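Local coordinates for protein PKD domain (PDB 6AEM) that binds calcium specifically as a polycystic-kidney-disease domain of the protease Epp, its wider role there remaining unsettled, at residues A7-F12 / Y26-D31; L19-F24 / W54-A59; G32-Y37 / L66-D71. All coordinates share one frame; numbering follows the deposited sequence. Where two conformers were deposited one is given.

Interaction 1. Residues A7-F12 / Y26-D31; sequences APVANF and YSHDED. With ZN (zinc ion), chain D; CA (calcium ion), chain C.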
loop_
_atom_site.group_PDB
_atom_site.type_symbol
_atom_site.label_atom_id
_atom_site.label_comp_id
_atom_site.label_asym_id
_atom_site.label_seq_id
_atom_site.Cartn_x
_atom_site.Cartn_y
_atom_site.Cartn_z
ATOM N N ALA A 7 1.720 15.034 9.661
ATOM C CA ALA A 7 1.017 13.825 9.260
ATOM C C ALA A 7 2.009 12.886 8.561
ATOM O O ALA A 7 2.972 13.333 7.924
ATOM C CB ALA A 7 -0.129 14.160 8.309
ATOM N N PRO A 8 1.826 11.584 8.697
ATOM C CA PRO A 8 2.784 10.637 8.126
ATOM C C PRO A 8 2.767 10.679 6.609
ATOM O O PRO A 8 1.824 11.135 5.958
ATOM C CB PRO A 8 2.280 9.287 8.677
ATOM C CG PRO A 8 0.801 9.496 8.848
ATOM C CD PRO A 8 0.671 10.920 9.325
ATOM N N VAL A 9 3.847 10.153 6.056
ATOM C CA VAL A 9 4.049 10.051 4.607
ATOM C C VAL A 9 3.741 8.622 4.175
ATOM O O VAL A 9 4.383 7.682 4.635
ATOM C CB VAL A 9 5.490 10.406 4.215
ATOM C CG1 VAL A 9 5.683 10.250 2.715
ATOM C CG2 VAL A 9 5.853 11.811 4.657
ATOM N N ALA A 10 2.737 8.452 3.325
ATOM C CA ALA A 10 2.375 7.165 2.740
ATOM C C ALA A 10 2.980 7.066 1.347
ATOM O O ALA A 10 2.762 7.941 0.504
ATOM C CB ALA A 10 0.866 6.989 2.632
ATOM N N ASN A 11 3.790 6.042 1.122
ATOM C CA ASN A 11 4.332 5.821 -0.209
ATOM C C ASN A 11 4.796 4.386 -0.346
ATOM O O ASN A 11 5.117 3.726 0.637
ATOM C CB ASN A 11 5.495 6.753 -0.505
ATOM C CG ASN A 11 5.880 6.722 -1.952
ATOM O OD1 ASN A 11 5.070 6.383 -2.828
ATOM N ND2 ASN A 11 7.117 7.075 -2.227
ATOM N N PHE A 12 4.831 3.924 -1.596
ATOM C CA PHE A 12 5.180 2.545 -1.893
ATOM C C PHE A 12 5.515 2.429 -3.368
ATOM O O PHE A 12 5.232 3.326 -4.164
ATOM C CB PHE A 12 4.051 1.580 -1.464
ATOM C CG PHE A 12 2.754 1.767 -2.232
ATOM C CD1 PHE A 12 2.507 1.029 -3.384
ATOM C CD2 PHE A 12 1.781 2.652 -1.790
ATOM C CE1 PHE A 12 1.318 1.203 -4.103
ATOM C CE2 PHE A 12 0.604 2.809 -2.481
ATOM C CZ PHE A 12 0.378 2.082 -3.636
ATOM N N TYR A 26 7.580 2.538 1.445
ATOM C CA TYR A 26 8.458 3.664 1.734
ATOM C C TYR A 26 7.837 4.637 2.724
ATOM O O TYR A 26 8.281 5.790 2.822
ATOM C CB TYR A 26 8.799 4.398 0.435
ATOM C CG TYR A 26 9.346 3.516 -0.672
ATOM C CD1 TYR A 26 10.138 2.395 -0.391
ATOM C CD2 TYR A 26 9.093 3.807 -1.993
ATOM C CE1 TYR A 26 10.663 1.596 -1.406
ATOM C CE2 TYR A 26 9.609 3.014 -3.016
ATOM C CZ TYR A 26 10.378 1.912 -2.706
ATOM O OH TYR A 26 10.906 1.114 -3.710
ATOM N N SER A 27 6.765 4.227 3.398
ATOM C CA SER A 27 6.036 5.101 4.312
ATOM C C SER A 27 6.839 5.340 5.582
ATOM O O SER A 27 7.563 4.460 6.068
ATOM C CB SER A 27 4.671 4.503 4.650
ATOM O OG SER A 27 3.882 4.234 3.487
ATOM N N HIS A 28 6.683 6.524 6.143
ATOM C CA HIS A 28 7.433 6.903 7.336
ATOM C C HIS A 28 6.784 8.134 7.931
ATOM O O HIS A 28 6.006 8.822 7.276
ATOM C CB HIS A 28 8.927 7.172 7.003
ATOM C CG HIS A 28 9.122 8.281 6.025
ATOM N ND1 HIS A 28 8.860 8.150 4.679
ATOM C CD2 HIS A 28 9.515 9.562 6.207
ATOM C CE1 HIS A 28 9.089 9.303 4.080
ATOM N NE2 HIS A 28 9.495 10.176 4.982
ATOM N N ASP A 29 7.141 8.415 9.178
ATOM C CA ASP A 29 6.701 9.624 9.874
ATOM C C ASP A 29 7.943 10.450 10.205
ATOM O O ASP A 29 8.848 9.967 10.891
ATOM C CB ASP A 29 5.922 9.242 11.136
ATOM C CG ASP A 29 5.159 10.403 11.753
ATOM O OD1 ASP A 29 4.689 11.266 11.002
ATOM O OD2 ASP A 29 4.989 10.425 12.987
ATOM N N GLU A 30 7.971 11.706 9.741
ATOM C CA GLU A 30 9.165 12.545 9.884
ATOM C C GLU A 30 9.468 12.876 11.334
ATOM O O GLU A 30 10.637 13.124 11.673
ATOM C CB GLU A 30 8.998 13.899 9.168
ATOM C CG GLU A 30 8.590 13.916 7.693
ATOM C CD GLU A 30 9.636 13.289 6.774
ATOM O OE1 GLU A 30 10.504 12.593 7.300
ATOM O OE2 GLU A 30 9.604 13.536 5.542
ATOM N N ASP A 31 8.434 12.943 12.181
ATOM C CA ASP A 31 8.550 13.408 13.557
ATOM C C ASP A 31 8.029 12.381 14.557
ATOM O O ASP A 31 7.667 12.754 15.672
ATOM C CB ASP A 31 7.820 14.747 13.757
ATOM C CG ASP A 31 6.324 14.667 13.523
ATOM O OD1 ASP A 31 5.838 13.649 12.994
ATOM O OD2 ASP A 31 5.647 15.670 13.841
HETATM ZN ZN ZN D . 10.473 11.960 4.626
HETATM CA CA CA C . 3.764 12.542 12.917
HETATM O O HOH W 1 5.586 12.925 8.898
HETATM O O HOH W 2 3.942 11.944 15.221
#
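Ser27 OG is gripped from two directions: the N-H of Asn11 donates to it at 3.0 Å and 162°, and OD1 of Asn25, just before the segment, is hydrogen-bonded to it as well. Here two loops of the PKD beta-sandwich run side by side in nearly opposite directions and form a single antiparallel bridge, Val9 with His28. Its two bonds are Val9 N to His28 O at 2.8 Å and His28 N to Val9 O at 3.0 Å; Tyr26 N to Asn11 O extends the pairing. Beyond the bridge, water 1 donates to Ala7 O and Asp29 OD1 and accepts from Glu30 N, beside the calcium. Asp29 holds that ion with both carboxylate oxygens and Asp31 with OD1 alone, while Asn5, Gln6, Asp70 and a water complete the site. His28 CG stands between its backbone N and carbonyl carbon (chi1 61°), which carries the imidazole alongside Val9, whose CB lies over one face, 4.1 Å from the centroid. His28 NE2 binds a zinc ion at 2.1 Å, which Glu30 OE2 also holds. ND1 donates in the ring plane to Tyr26 O at 3.1 Å, so the imidazole is held at both nitrogens.

Interaction 2. Residues L19-F24 / W54-A59; sequences LSVSAF and WSYTRA
Val21 CG1 sits over the face of the six-membered ring of Trp54, 3.9 Å from its centroid, in a CH-pi contact that belongs to the tight part of this antiparallel strand pair of the PKD beta-sandwich. Trp54 CG stands between its own backbone N and carbonyl carbon (chi1 67°), a rotamer that lays the indole alongside the neighbouring strand. Ala23 CB then meets the indole edge at CZ3, near the ring plane. The other branch of Val21 goes to a second aromatic: CG2, anti to the carbonyl carbon, touches the edge of the Tyr56 ring, 3.6 Å from CE2. The two rings are themselves joined by a weak bond from Trp54 NE1 to Tyr56 OH, and Phe41 O gives that hydroxyl a further partner. Behind the side chains, Val21 and Trp54 are a hydrogen-bonded pair with nearly straight bonds both ways, Val21 N to Trp54 O measuring 2.8 Å. Tyr56 N to Leu19 O, at 2.9 Å, carries the pairing past the end of the strands. Leu19 is closely packed too, lying along the backbone of 56-59 with CB 3.4 Å from Tyr56 O and CD2 3.7 Å from Ala59 N.

The opposite face is looser. Ser20 and exposed Ser55 form a non-hydrogen-bonded pair there, with Ser20 OG no closer than 4.0 Å to Ser55 CB. Strand 53-55 is an outer strand of the three-stranded sheet, with 20-25 in the middle; Val21 and Trp54 both pack on Leu14 of strand 12-17, while Val64 and Val84 of the facing sheet meet the aromatic side.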
loop_
_atom_site.group_PDB
_atom_site.type_symbol
_atom_site.label_atom_id
_atom_site.label_comp_id
_atom_site.label_asym_id
_atom_site.label_seq_id
_atom_site.Cartn_x
_atom_site.Cartn_y
_atom_site.Cartn_z
ATOM N N LEU A 19 0.678 -12.153 -12.518
ATOM C CA LEU A 19 -0.415 -11.707 -11.671
ATOM C C LEU A 19 -0.014 -11.546 -10.217
ATOM O O LEU A 19 -0.864 -11.157 -9.413
ATOM C CB LEU A 19 -1.575 -12.696 -11.750
ATOM C CG LEU A 19 -2.201 -12.914 -13.129
ATOM C CD1 LEU A 19 -3.319 -13.928 -13.049
ATOM C CD2 LEU A 19 -2.727 -11.632 -13.745
ATOM N N SER A 20 1.229 -11.867 -9.840
ATOM C CA SER A 20 1.671 -11.728 -8.455
ATOM C C SER A 20 2.308 -10.362 -8.262
ATOM O O SER A 20 3.013 -9.864 -9.138
ATOM C CB SER A 20 2.691 -12.804 -8.074
ATOM O OG SER A 20 2.092 -14.090 -8.063
ATOM N N VAL A 21 2.083 -9.782 -7.090
ATOM C CA VAL A 21 2.543 -8.436 -6.764
ATOM C C VAL A 21 3.161 -8.448 -5.372
ATOM O O VAL A 21 2.699 -9.165 -4.481
ATOM C CB VAL A 21 1.388 -7.404 -6.853
ATOM C CG1 VAL A 21 1.892 -5.972 -6.685
ATOM C CG2 VAL A 21 0.660 -7.536 -8.188
ATOM N N SER A 22 4.233 -7.684 -5.206
ATOM C CA SER A 22 4.849 -7.448 -3.906
ATOM C C SER A 22 4.992 -5.946 -3.707
ATOM O O SER A 22 5.223 -5.203 -4.658
ATOM C CB SER A 22 6.259 -8.099 -3.823
ATOM O OG SER A 22 6.211 -9.511 -3.783
ATOM N N ALA A 23 4.852 -5.491 -2.469
ATOM C CA ALA A 23 4.952 -4.073 -2.155
ATOM C C ALA A 23 6.272 -3.771 -1.461
ATOM O O ALA A 23 6.687 -4.491 -0.542
ATOM C CB ALA A 23 3.806 -3.640 -1.249
ATOM N N PHE A 24 6.904 -2.686 -1.897
ATOM C CA PHE A 24 8.012 -2.080 -1.177
ATOM C C PHE A 24 7.403 -0.858 -0.518
ATOM O O PHE A 24 6.902 0.021 -1.207
ATOM C CB PHE A 24 9.159 -1.652 -2.111
ATOM C CG PHE A 24 9.662 -2.732 -3.035
ATOM C CD1 PHE A 24 10.000 -3.964 -2.550
ATOM C CD2 PHE A 24 9.820 -2.482 -4.403
ATOM C CE1 PHE A 24 10.468 -4.946 -3.401
ATOM C CE2 PHE A 24 10.297 -3.471 -5.253
ATOM C CZ PHE A 24 10.599 -4.684 -4.743
ATOM N N TRP A 54 0.781 -10.409 -2.706
ATOM C CA TRP A 54 -0.540 -10.898 -3.057
ATOM C C TRP A 54 -0.543 -11.284 -4.525
ATOM O O TRP A 54 0.411 -11.030 -5.258
ATOM C CB TRP A 54 -1.651 -9.879 -2.718
ATOM C CG TRP A 54 -1.669 -8.574 -3.528
ATOM C CD1 TRP A 54 -2.495 -8.250 -4.585
ATOM C CD2 TRP A 54 -0.852 -7.413 -3.306
ATOM N NE1 TRP A 54 -2.211 -6.998 -5.029
ATOM C CE2 TRP A 54 -1.218 -6.451 -4.267
ATOM C CE3 TRP A 54 0.159 -7.103 -2.399
ATOM C CZ2 TRP A 54 -0.597 -5.200 -4.356
ATOM C CZ3 TRP A 54 0.763 -5.854 -2.473
ATOM C CH2 TRP A 54 0.379 -4.921 -3.443
ATOM N N SER A 55 -1.645 -11.874 -4.952
ATOM C CA SER A 55 -1.819 -12.226 -6.349
ATOM C C SER A 55 -3.243 -11.912 -6.764
ATOM O O SER A 55 -4.182 -12.154 -6.005
ATOM C CB SER A 55 -1.585 -13.718 -6.570
ATOM O OG SER A 55 -2.618 -14.465 -5.959
ATOM N N TYR A 56 -3.386 -11.378 -7.972
ATOM C CA TYR A 56 -4.684 -11.206 -8.600
ATOM C C TYR A 56 -5.071 -12.517 -9.274
ATOM O O TYR A 56 -4.208 -13.294 -9.710
ATOM C CB TYR A 56 -4.648 -10.066 -9.635
ATOM C CG TYR A 56 -4.416 -8.716 -8.987
ATOM C CD1 TYR A 56 -5.441 -8.062 -8.305
ATOM C CD2 TYR A 56 -3.155 -8.114 -8.996
ATOM C CE1 TYR A 56 -5.213 -6.835 -7.683
ATOM C CE2 TYR A 56 -2.924 -6.878 -8.378
ATOM C CZ TYR A 56 -3.967 -6.232 -7.732
ATOM O OH TYR A 56 -3.684 -5.034 -7.111
ATOM N N THR A 57 -6.376 -12.789 -9.321
ATOM C CA THR A 57 -6.874 -13.982 -10.007
ATOM C C THR A 57 -7.152 -13.747 -11.485
ATOM O O THR A 57 -7.384 -14.719 -12.219
ATOM C CB THR A 57 -8.148 -14.507 -9.332
ATOM O OG1 THR A 57 -9.211 -13.563 -9.507
ATOM C CG2 THR A 57 -7.920 -14.759 -7.854
ATOM N N ARG A 58 -7.166 -12.499 -11.931
ATOM C CA ARG A 58 -7.333 -12.170 -13.335
ATOM C C ARG A 58 -6.541 -10.921 -13.696
ATOM O O ARG A 58 -6.267 -10.061 -12.852
ATOM C CB ARG A 58 -8.799 -12.022 -13.691
ATOM C CG ARG A 58 -9.501 -10.965 -12.865
ATOM C CD ARG A 58 -10.702 -11.606 -12.171
ATOM N NE ARG A 58 -11.921 -11.315 -12.908
ATOM C CZ ARG A 58 -13.087 -11.917 -12.713
ATOM N NH1 ARG A 58 -14.124 -11.559 -13.449
ATOM N NH2 ARG A 58 -13.198 -12.926 -11.858
ATOM N N ALA A 59 -6.158 -10.848 -14.971
ATOM C CA ALA A 59 -5.448 -9.690 -15.487
ATOM C C ALA A 59 -6.312 -8.441 -15.357
ATOM O O ALA A 59 -7.538 -8.517 -15.298
ATOM C CB ALA A 59 -5.058 -9.916 -16.951
#

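Interaction 3. Residues G32-Y37 / L66-D71; sequences GELVSY and LTVTDD. With ZN (zinc ion), chain E; CA (calcium ion), chain C.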
loop_
_atom_site.group_PDB
_atom_site.type_symbol
_atom_site.label_atom_id
_atom_site.label_comp_id
_atom_site.label_asym_id
_atom_site.label_seq_id
_atom_site.Cartn_x
_atom_site.Cartn_y
_atom_site.Cartn_z
ATOM N N GLY A 32 7.805 11.151 14.141
ATOM C CA GLY A 32 7.294 10.146 15.056
ATOM C C GLY A 32 7.462 8.753 14.503
ATOM O O GLY A 32 8.473 8.445 13.861
ATOM N N GLU A 33 6.435 7.927 14.668
ATOM C CA GLU A 33 6.482 6.550 14.203
ATOM C C GLU A 33 5.145 6.175 13.581
ATOM O O GLU A 33 4.107 6.744 13.923
ATOM C CB GLU A 33 6.743 5.569 15.370
ATOM C CG GLU A 33 8.063 5.836 16.136
ATOM C CD GLU A 33 9.336 5.569 15.331
ATOM O OE1 GLU A 33 9.267 4.915 14.280
ATOM O OE2 GLU A 33 10.437 5.975 15.776
ATOM N N LEU A 34 5.177 5.208 12.676
ATOM C CA LEU A 34 3.966 4.601 12.136
ATOM C C LEU A 34 3.491 3.488 13.052
ATOM O O LEU A 34 4.300 2.683 13.523
ATOM C CB LEU A 34 4.221 4.010 10.751
ATOM C CG LEU A 34 4.631 5.048 9.706
ATOM C CD1 LEU A 34 4.753 4.384 8.324
ATOM C CD2 LEU A 34 3.703 6.251 9.656
ATOM N N VAL A 35 2.170 3.400 13.233
ATOM C CA VAL A 35 1.576 2.410 14.110
ATOM C C VAL A 35 0.807 1.343 13.349
ATOM O O VAL A 35 0.672 0.224 13.856
ATOM C CB VAL A 35 0.664 3.039 15.187
ATOM C CG1 VAL A 35 1.432 4.080 15.956
ATOM C CG2 VAL A 35 -0.631 3.614 14.612
ATOM N N SER A 36 0.295 1.646 12.161
ATOM C CA SER A 36 -0.518 0.678 11.447
ATOM C C SER A 36 -0.555 1.040 9.972
ATOM O O SER A 36 -0.283 2.176 9.578
ATOM C CB SER A 36 -1.922 0.636 12.029
ATOM O OG SER A 36 -2.542 1.866 11.798
ATOM N N TYR A 37 -0.972 0.049 9.195
ATOM C CA TYR A 37 -1.008 0.055 7.735
ATOM C C TYR A 37 -2.319 -0.553 7.283
ATOM O O TYR A 37 -2.750 -1.556 7.850
ATOM C CB TYR A 37 0.106 -0.847 7.191
ATOM C CG TYR A 37 1.468 -0.458 7.717
ATOM C CD1 TYR A 37 2.225 0.499 7.074
ATOM C CD2 TYR A 37 2.005 -1.054 8.858
ATOM C CE1 TYR A 37 3.446 0.891 7.553
ATOM C CE2 TYR A 37 3.249 -0.666 9.343
ATOM C CZ TYR A 37 3.969 0.307 8.684
ATOM O OH TYR A 37 5.209 0.701 9.152
ATOM N N LEU A 66 -2.869 2.622 0.031
ATOM C CA LEU A 66 -2.247 2.413 1.331
ATOM C C LEU A 66 -2.551 3.608 2.214
ATOM O O LEU A 66 -2.222 4.751 1.854
ATOM C CB LEU A 66 -0.728 2.271 1.222
ATOM C CG LEU A 66 0.041 2.248 2.552
ATOM C CD1 LEU A 66 -0.369 1.066 3.409
ATOM C CD2 LEU A 66 1.541 2.267 2.264
ATOM N N THR A 67 -3.118 3.329 3.389
ATOM C CA THR A 67 -3.293 4.333 4.433
ATOM C C THR A 67 -2.390 3.979 5.602
ATOM O O THR A 67 -2.353 2.821 6.032
ATOM C CB THR A 67 -4.749 4.433 4.910
ATOM O OG1 THR A 67 -5.576 4.713 3.779
ATOM C CG2 THR A 67 -4.932 5.537 5.965
ATOM N N VAL A 68 -1.634 4.969 6.080
ATOM C CA VAL A 68 -0.789 4.782 7.261
ATOM C C VAL A 68 -1.226 5.736 8.363
ATOM O O VAL A 68 -1.739 6.817 8.083
ATOM C CB VAL A 68 0.725 4.906 6.955
ATOM C CG1 VAL A 68 1.156 3.904 5.918
ATOM C CG2 VAL A 68 1.086 6.335 6.522
ATOM N N THR A 69 -0.975 5.338 9.605
ATOM C CA THR A 69 -1.341 6.102 10.801
ATOM C C THR A 69 -0.104 6.306 11.675
ATOM O O THR A 69 0.652 5.356 11.888
ATOM C CB THR A 69 -2.422 5.332 11.623
ATOM O OG1 THR A 69 -3.543 5.030 10.769
ATOM C CG2 THR A 69 -2.925 6.127 12.812
ATOM N N ASP A 70 0.070 7.512 12.226
ATOM C CA ASP A 70 1.205 7.790 13.096
ATOM C C ASP A 70 0.829 7.633 14.579
ATOM O O ASP A 70 -0.289 7.253 14.942
ATOM C CB ASP A 70 1.902 9.118 12.766
ATOM C CG ASP A 70 1.156 10.361 13.262
ATOM O OD1 ASP A 70 0.143 10.252 14.018
ATOM O OD2 ASP A 70 1.608 11.473 12.858
ATOM N N ASP A 71 1.817 7.878 15.444
ATOM C CA ASP A 71 1.720 7.705 16.899
ATOM C C ASP A 71 0.741 8.662 17.554
ATOM O O ASP A 71 0.386 8.451 18.719
ATOM C CB ASP A 71 3.106 7.849 17.550
ATOM C CG ASP A 71 3.780 9.168 17.205
ATOM O OD1 ASP A 71 4.163 9.380 16.045
ATOM O OD2 ASP A 71 3.940 9.983 18.125
HETATM ZN ZN ZN E . 11.962 4.747 14.754
HETATM CA CA CA C . 3.764 12.542 12.917
HETATM O O HOH W 3 11.337 4.049 13.153
HETATM O O HOH W 2 3.942 11.944 15.221
HETATM O O HOH W 4 12.565 5.914 12.996
#
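Glu33 N donates to Asp71 OD1 at 3.0 Å, meeting it from above the carboxylate plane, where this antiparallel strand pair ends at a calcium site. In the first shell, Asp70 OD2 binds the ion directly at 2.4 Å, with the other protein ligands coming from Asn5, Gln6, Asp29 and Asp31. Water 2 is a ligand as well and donates to Asp71 OD1 at 2.7 Å, which places Asp71 in the second shell. The carboxylate of Asp70 is steadied through OD1, which takes hydrogen bonds from the backbone N of Lys72 and of Ala74. Away from the calcium, Glu33 OE2 binds a zinc ion that also carries waters 3 and 4.

A beta bulge interrupts the strand pair behind the site. Leu34 pairs with Asp70, their side chains diverging, but Val35 and Ser36 are both taken up opposite Thr69: Val35 N donates almost straight to Thr69 O at 2.8 Å, and Thr69 N donates to Ser36 O. Near-helical psi at Val35 (-26°) accommodates the extra residue, and its CG2 methyl rests 3.8 Å from Thr69 CG2. On the face toward the other sheet, Val68 spans the bulge, its CG1 touching Tyr37 CD1 at 3.8 Å and its CG2 meeting Leu34 CD2 at 4.1 Å. The apolar pairing thus gives way to carboxylates at the strand end, where calcium probably favours the ionised forms of Asp70 and Asp71 and its polarised water should be a stronger donor to Asp71 OD1.

Interactions 1 and 3 share the calcium end of the domain, their centres about 8 Å apart, and both include water 2. Asp29 OD2 and Asp71 OD1 approach to 3.3 Å there, a closeness of like charges that the nearby calcium, bound directly by Asp29 and through water 2 by Asp71, probably offsets. Beneath the site Pro8 CB lies 3.5 Å from Leu34 CD2. Interaction 2, its centre about 23 Å from both, binds no metal and combines strand hydrogen bonds with aromatic packing in the three-stranded sheet; interaction 3 belongs to the four-stranded one, and interaction 1 joins loops. Buried are, in turn, Pro8 and Asp29, Val21 and Tyr56, Val68 and Asp70; exposed are Glu30, Ser55 and Glu33.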